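Local coordinates for protein fatty acid synthase 1, isoform A (Drosophila melanogaster, PDB 6FN6) that forms the modifying region of fatty acid synthase, which probably carries out the dehydration and reduction steps of de novo fatty acid synthesis, at residues L164-N169 with E216-T221; K305-A310 with Q372-V377. All blocks are in the same frame, centred on the assembly; numbering follows the deposited sequence.

Interaction 1: residues L164-N169 with E216-T221; sequences LQWVDN and EEQVET
The backbone N of Trp-166 donates to the backbone O of Gln-218 (2.8 Å, N-H...O 160°), tying an irregular loop to the single helical turn 217-220. The donor stands above the carbonyl plane, 37° out of it. The same oxygen also lies 3.2 Å from the CA of Gln-165, a CA-H...O contact, so two consecutive residues close on one carbonyl. Gln-218 CG is anti to its carbonyl carbon (chi1 -69°), and its extended chain lies beside the indole, pointing the same way. Its OE1 meets the ring edge in plane, 3.6 Å from Trp-166 CD1, while NE2 is bound by Leu-210 O; a long, two-ended amide suits this buried place. Val-219, short and branched, lays CG2 against Trp-166 O at 3.9 Å. The backbone N atoms of Asp-168 and Asn-169 sit over one face of the indole, toward its rim. The contact lies in what is predicted to be the C-terminal hotdog fold. Trp-166 packs on Phe-207 and Leu-210 of helix 203-210 and meets His-206, Trp-170 and Phe-173 edge-to-face. Asn-169 N-caps helix 170-183 through Ser-172 N, and Leu-164, ending strand 161-164, is hydrogen-bonded through its backbone to Leu-223 at the start of antiparallel strand 223-228.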
loop_
_atom_site.group_PDB
_atom_site.type_symbol
_atom_site.label_atom_id
_atom_site.label_comp_id
_atom_site.label_asym_id
_atom_site.label_seq_id
_atom_site.Cartn_x
_atom_site.Cartn_y
_atom_site.Cartn_z
ATOM N N LEU A 164 34.585 0.307 16.239
ATOM C CA LEU A 164 34.060 -0.997 16.632
ATOM C C LEU A 164 35.143 -2.058 16.470
ATOM O O LEU A 164 35.852 -2.076 15.466
ATOM C CB LEU A 164 32.834 -1.360 15.789
ATOM C CG LEU A 164 31.844 -0.225 15.506
ATOM C CD1 LEU A 164 30.799 -0.656 14.491
ATOM C CD2 LEU A 164 31.183 0.237 16.793
ATOM N N GLN A 165 35.270 -2.945 17.450
ATOM C CA GLN A 165 36.290 -3.986 17.389
ATOM C C GLN A 165 35.835 -5.119 16.476
ATOM O O GLN A 165 34.655 -5.227 16.148
ATOM C CB GLN A 165 36.608 -4.523 18.788
ATOM C CG GLN A 165 35.435 -5.161 19.507
ATOM C CD GLN A 165 35.790 -5.596 20.918
ATOM O OE1 GLN A 165 36.574 -4.939 21.598
ATOM N NE2 GLN A 165 35.217 -6.709 21.360
ATOM N N TRP A 166 36.787 -5.946 16.053
ATOM C CA TRP A 166 36.497 -7.083 15.189
ATOM C C TRP A 166 37.053 -8.364 15.793
ATOM O O TRP A 166 38.262 -8.491 15.992
ATOM C CB TRP A 166 37.084 -6.871 13.793
ATOM C CG TRP A 166 36.922 -8.067 12.909
ATOM C CD1 TRP A 166 37.894 -8.947 12.534
ATOM C CD2 TRP A 166 35.710 -8.522 12.298
ATOM N NE1 TRP A 166 37.362 -9.919 11.721
ATOM C CE2 TRP A 166 36.023 -9.680 11.561
ATOM C CE3 TRP A 166 34.391 -8.061 12.302
ATOM C CZ2 TRP A 166 35.065 -10.383 10.833
ATOM C CZ3 TRP A 166 33.441 -8.762 11.579
ATOM C CH2 TRP A 166 33.782 -9.908 10.857
ATOM N N VAL A 167 36.164 -9.310 16.088
ATOM C CA VAL A 167 36.563 -10.581 16.678
ATOM C C VAL A 167 36.107 -11.743 15.799
ATOM O O VAL A 167 35.724 -12.795 16.304
ATOM C CB VAL A 167 36.007 -10.728 18.109
ATOM C CG1 VAL A 167 36.610 -9.673 19.021
ATOM C CG2 VAL A 167 34.485 -10.629 18.113
ATOM N N ASP A 168 36.173 -11.551 14.485
ATOM C CA ASP A 168 35.779 -12.585 13.533
ATOM C C ASP A 168 34.360 -13.069 13.826
ATOM O O ASP A 168 34.097 -14.271 13.857
ATOM C CB ASP A 168 36.760 -13.759 13.579
ATOM C CG ASP A 168 36.610 -14.692 12.390
ATOM O OD1 ASP A 168 36.327 -14.201 11.276
ATOM O OD2 ASP A 168 36.775 -15.917 12.569
ATOM N N ASN A 169 33.451 -12.120 14.039
ATOM C CA ASN A 169 32.062 -12.430 14.363
ATOM C C ASN A 169 31.141 -11.350 13.795
ATOM O O ASN A 169 31.064 -10.244 14.329
ATOM C CB ASN A 169 31.885 -12.553 15.880
ATOM C CG ASN A 169 30.478 -12.975 16.278
ATOM O OD1 ASN A 169 29.495 -12.333 15.909
ATOM N ND2 ASN A 169 30.379 -14.055 17.045
ATOM N N GLU A 216 45.658 -7.590 17.118
ATOM C CA GLU A 216 45.529 -6.782 18.326
ATOM C C GLU A 216 44.803 -5.466 18.052
ATOM O O GLU A 216 43.912 -5.076 18.802
ATOM C CB GLU A 216 46.904 -6.492 18.924
ATOM C CG GLU A 216 46.843 -5.938 20.334
ATOM C CD GLU A 216 48.105 -5.201 20.726
ATOM O OE1 GLU A 216 49.188 -5.557 20.216
ATOM O OE2 GLU A 216 48.010 -4.259 21.540
ATOM N N GLU A 217 45.191 -4.785 16.978
ATOM C CA GLU A 217 44.568 -3.515 16.612
ATOM C C GLU A 217 43.078 -3.704 16.342
ATOM O O GLU A 217 42.255 -2.870 16.728
ATOM C CB GLU A 217 45.259 -2.909 15.386
ATOM C CG GLU A 217 46.658 -2.381 15.668
ATOM C CD GLU A 217 47.322 -1.779 14.443
ATOM O OE1 GLU A 217 47.174 -2.348 13.341
ATOM O OE2 GLU A 217 47.987 -0.730 14.582
ATOM N N GLN A 218 42.739 -4.807 15.683
ATOM C CA GLN A 218 41.350 -5.129 15.382
ATOM C C GLN A 218 40.515 -5.175 16.658
ATOM O O GLN A 218 39.316 -4.895 16.639
ATOM C CB GLN A 218 41.258 -6.469 14.648
ATOM C CG GLN A 218 41.816 -6.451 13.233
ATOM C CD GLN A 218 41.895 -7.836 12.624
ATOM O OE1 GLN A 218 41.438 -8.813 13.218
ATOM N NE2 GLN A 218 42.470 -7.928 11.429
ATOM N N VAL A 219 41.159 -5.527 17.766
ATOM C CA VAL A 219 40.471 -5.689 19.039
ATOM C C VAL A 219 40.612 -4.440 19.904
ATOM O O VAL A 219 39.633 -3.966 20.479
ATOM C CB VAL A 219 41.003 -6.929 19.791
ATOM C CG1 VAL A 219 40.282 -7.108 21.122
ATOM C CG2 VAL A 219 40.857 -8.177 18.936
ATOM N N GLU A 220 41.826 -3.907 19.991
ATOM C CA GLU A 220 42.105 -2.793 20.893
ATOM C C GLU A 220 41.704 -1.444 20.294
ATOM O O GLU A 220 41.327 -0.525 21.022
ATOM C CB GLU A 220 43.592 -2.769 21.266
ATOM C CG GLU A 220 44.132 -4.079 21.830
ATOM C CD GLU A 220 43.541 -4.431 23.181
ATOM O OE1 GLU A 220 42.821 -3.587 23.756
ATOM O OE2 GLU A 220 43.798 -5.553 23.669
ATOM N N THR A 221 41.788 -1.326 18.972
ATOM C CA THR A 221 41.525 -0.056 18.298
ATOM C C THR A 221 40.215 -0.095 17.515
ATOM O O THR A 221 39.413 0.833 17.598
ATOM C CB THR A 221 42.679 0.321 17.349
ATOM O OG1 THR A 221 43.869 0.556 18.113
ATOM C CG2 THR A 221 42.341 1.575 16.543
#

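Interaction 2: residues K305-A310 with Q372-V377; sequences KGVELA and QNCHFV
Gly-306 presses its CA over the centre of the Phe-376 ring, 3.7 Å from CA to the ring centroid, a CH-pi contact at the heart of the tightly packed part. With only hydrogens on its CA, glycine lets the ring lie directly against the backbone, and Ile-291 and Ile-294 of helix 279-296 also pack on Phe-376. Another apolar group forms around Val-307: its CG2 lies 3.8 Å from Val-377 CG2, the two valines side by side, and its CG1 touches Cys-374 SG at 4.0 Å. Leu-309 crosses Val-377 obliquely, CD1 to CG1 at 4.0 Å. The backbone pairing is looser, for Phe-376 N to Lys-305 O and Val-307 N to Phe-376 O are weak bonds. A shorter bond lies at the corner, His-375 N to Lys-305 O at 2.7 Å; Lys-305 N also donates to His-375 ND1 at 3.2 Å, nearly straight (171°) but 37° out of the imidazole plane. Toward solvent, Gln-372 and Asn-373 are exposed. Lys-305, with CG anti to its backbone N (chi1 -168°) and extended beyond, passes its methylenes by Cys-374 and Asn-373 O and brings NZ within 2.8 Å of Gln-372 O, in the carbonyl plane; Glu-371 is its salt-bridge mate. An alanine at Lys-305 would probably leave Gln-372 O and the Glu-371 carboxylate without this partner, and the turn freer to move. The parallel strands 303-309 and 374-380 are neighbours in a sheet whose order matches a methyltransferase-like fold, consistent with the pseudo-methyltransferase domain of animal fatty acid synthases. Apolar groups thus join the strands inside, while an ammonium and an imidazole fasten the entering turn; as an acceptor, ND1 implies an imidazole that, if neutral, probably carries its proton on NE2.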
loop_
_atom_site.group_PDB
_atom_site.type_symbol
_atom_site.label_atom_id
_atom_site.label_comp_id
_atom_site.label_asym_id
_atom_site.label_seq_id
_atom_site.Cartn_x
_atom_site.Cartn_y
_atom_site.Cartn_z
ATOM N N LYS A 305 16.633 -16.382 68.397
ATOM C CA LYS A 305 15.592 -17.334 68.782
ATOM C C LYS A 305 14.554 -16.690 69.699
ATOM O O LYS A 305 14.903 -15.985 70.642
ATOM C CB LYS A 305 16.216 -18.547 69.473
ATOM C CG LYS A 305 15.265 -19.723 69.655
ATOM C CD LYS A 305 15.969 -20.895 70.324
ATOM C CE LYS A 305 15.122 -22.157 70.292
ATOM N NZ LYS A 305 15.687 -23.222 71.169
ATOM N N GLY A 306 13.279 -16.936 69.414
ATOM C CA GLY A 306 12.200 -16.415 70.235
ATOM C C GLY A 306 10.935 -17.249 70.165
ATOM O O GLY A 306 10.777 -18.076 69.268
ATOM N N VAL A 307 10.034 -17.043 71.122
ATOM C CA VAL A 307 8.764 -17.762 71.147
ATOM C C VAL A 307 7.635 -16.828 71.573
ATOM O O VAL A 307 7.879 -15.782 72.173
ATOM C CB VAL A 307 8.833 -18.987 72.084
ATOM C CG1 VAL A 307 9.903 -19.960 71.614
ATOM C CG2 VAL A 307 9.097 -18.556 73.521
ATOM N N GLU A 308 6.402 -17.215 71.258
ATOM C CA GLU A 308 5.227 -16.464 71.687
ATOM C C GLU A 308 4.227 -17.372 72.390
ATOM O O GLU A 308 3.709 -18.321 71.800
ATOM C CB GLU A 308 4.555 -15.771 70.499
ATOM C CG GLU A 308 3.118 -15.331 70.775
ATOM C CD GLU A 308 2.548 -14.447 69.681
ATOM O OE1 GLU A 308 2.995 -14.564 68.520
ATOM O OE2 GLU A 308 1.648 -13.633 69.981
ATOM N N LEU A 309 3.963 -17.072 73.656
ATOM C CA LEU A 309 2.978 -17.806 74.439
ATOM C C LEU A 309 1.569 -17.394 74.012
ATOM O O LEU A 309 1.228 -16.211 74.033
ATOM C CB LEU A 309 3.195 -17.556 75.930
ATOM C CG LEU A 309 4.609 -17.879 76.424
ATOM C CD1 LEU A 309 4.789 -17.455 77.872
ATOM C CD2 LEU A 309 4.927 -19.361 76.258
ATOM N N ALA A 310 0.759 -18.376 73.624
ATOM C CA ALA A 310 -0.557 -18.113 73.042
ATOM C C ALA A 310 -1.682 -18.879 73.740
ATOM O O ALA A 310 -2.547 -19.450 73.078
ATOM C CB ALA A 310 -0.541 -18.455 71.558
ATOM N N GLN A 372 14.552 -24.224 75.144
ATOM C CA GLN A 372 15.831 -23.906 75.775
ATOM C C GLN A 372 16.615 -22.830 75.018
ATOM O O GLN A 372 16.615 -22.785 73.787
ATOM C CB GLN A 372 16.681 -25.176 75.915
ATOM C CG GLN A 372 16.889 -25.960 74.628
ATOM C CD GLN A 372 17.781 -27.172 74.832
ATOM O OE1 GLN A 372 17.761 -27.798 75.892
ATOM N NE2 GLN A 372 18.566 -27.510 73.815
ATOM N N ASN A 373 17.283 -21.969 75.781
ATOM C CA ASN A 373 18.155 -20.925 75.243
ATOM C C ASN A 373 17.509 -20.060 74.163
ATOM O O ASN A 373 17.953 -20.050 73.015
ATOM C CB ASN A 373 19.423 -21.554 74.673
ATOM C CG ASN A 373 20.231 -22.283 75.723
ATOM O OD1 ASN A 373 20.851 -21.662 76.587
ATOM N ND2 ASN A 373 20.232 -23.611 75.654
ATOM N N CYS A 374 16.466 -19.330 74.542
ATOM C CA CYS A 374 15.845 -18.356 73.653
ATOM C C CYS A 374 16.444 -16.976 73.905
ATOM O O CYS A 374 16.938 -16.700 74.997
ATOM C CB CYS A 374 14.332 -18.322 73.861
ATOM S SG CYS A 374 13.495 -19.864 73.458
ATOM N N HIS A 375 16.392 -16.103 72.904
ATOM C CA HIS A 375 16.825 -14.724 73.088
ATOM C C HIS A 375 15.715 -13.905 73.741
ATOM O O HIS A 375 15.985 -12.929 74.441
ATOM C CB HIS A 375 17.231 -14.088 71.756
ATOM C CG HIS A 375 18.584 -14.506 71.274
ATOM N ND1 HIS A 375 18.801 -15.675 70.577
ATOM C CD2 HIS A 375 19.793 -13.906 71.385
ATOM C CE1 HIS A 375 20.084 -15.778 70.280
ATOM N NE2 HIS A 375 20.709 -14.717 70.760
ATOM N N PHE A 376 14.467 -14.298 73.506
ATOM C CA PHE A 376 13.340 -13.627 74.138
ATOM C C PHE A 376 12.104 -14.514 74.210
ATOM O O PHE A 376 11.997 -15.517 73.506
ATOM C CB PHE A 376 13.003 -12.329 73.398
ATOM C CG PHE A 376 12.445 -12.536 72.013
ATOM C CD1 PHE A 376 11.097 -12.798 71.824
ATOM C CD2 PHE A 376 13.267 -12.450 70.902
ATOM C CE1 PHE A 376 10.584 -12.985 70.554
ATOM C CE2 PHE A 376 12.759 -12.634 69.627
ATOM C CZ PHE A 376 11.415 -12.898 69.454
ATOM N N VAL A 377 11.181 -14.128 75.084
ATOM C CA VAL A 377 9.887 -14.782 75.201
ATOM C C VAL A 377 8.826 -13.693 75.262
ATOM O O VAL A 377 8.900 -12.795 76.102
ATOM C CB VAL A 377 9.817 -15.700 76.437
ATOM C CG1 VAL A 377 8.421 -16.293 76.589
ATOM C CG2 VAL A 377 10.849 -16.805 76.337
#

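Interactions 1 and 2 follow each other along the chain, the first closing before the second opens, and their centres lie 64 Å apart, with nearest atoms about 51 Å from each other, so neither touches the other. Interaction 1 belongs to the dehydratase part: the side chain of Trp-166 is about 11 Å from that of Asp-175, the predicted proton donor, which lies on helix 170-183, directly after segment 164-169. Interaction 2 lies away from the annotated sites, within a separate sheet-centred domain. The two also differ in kind, one fastening a loop to a short helical turn, the other joining adjacent parallel strands.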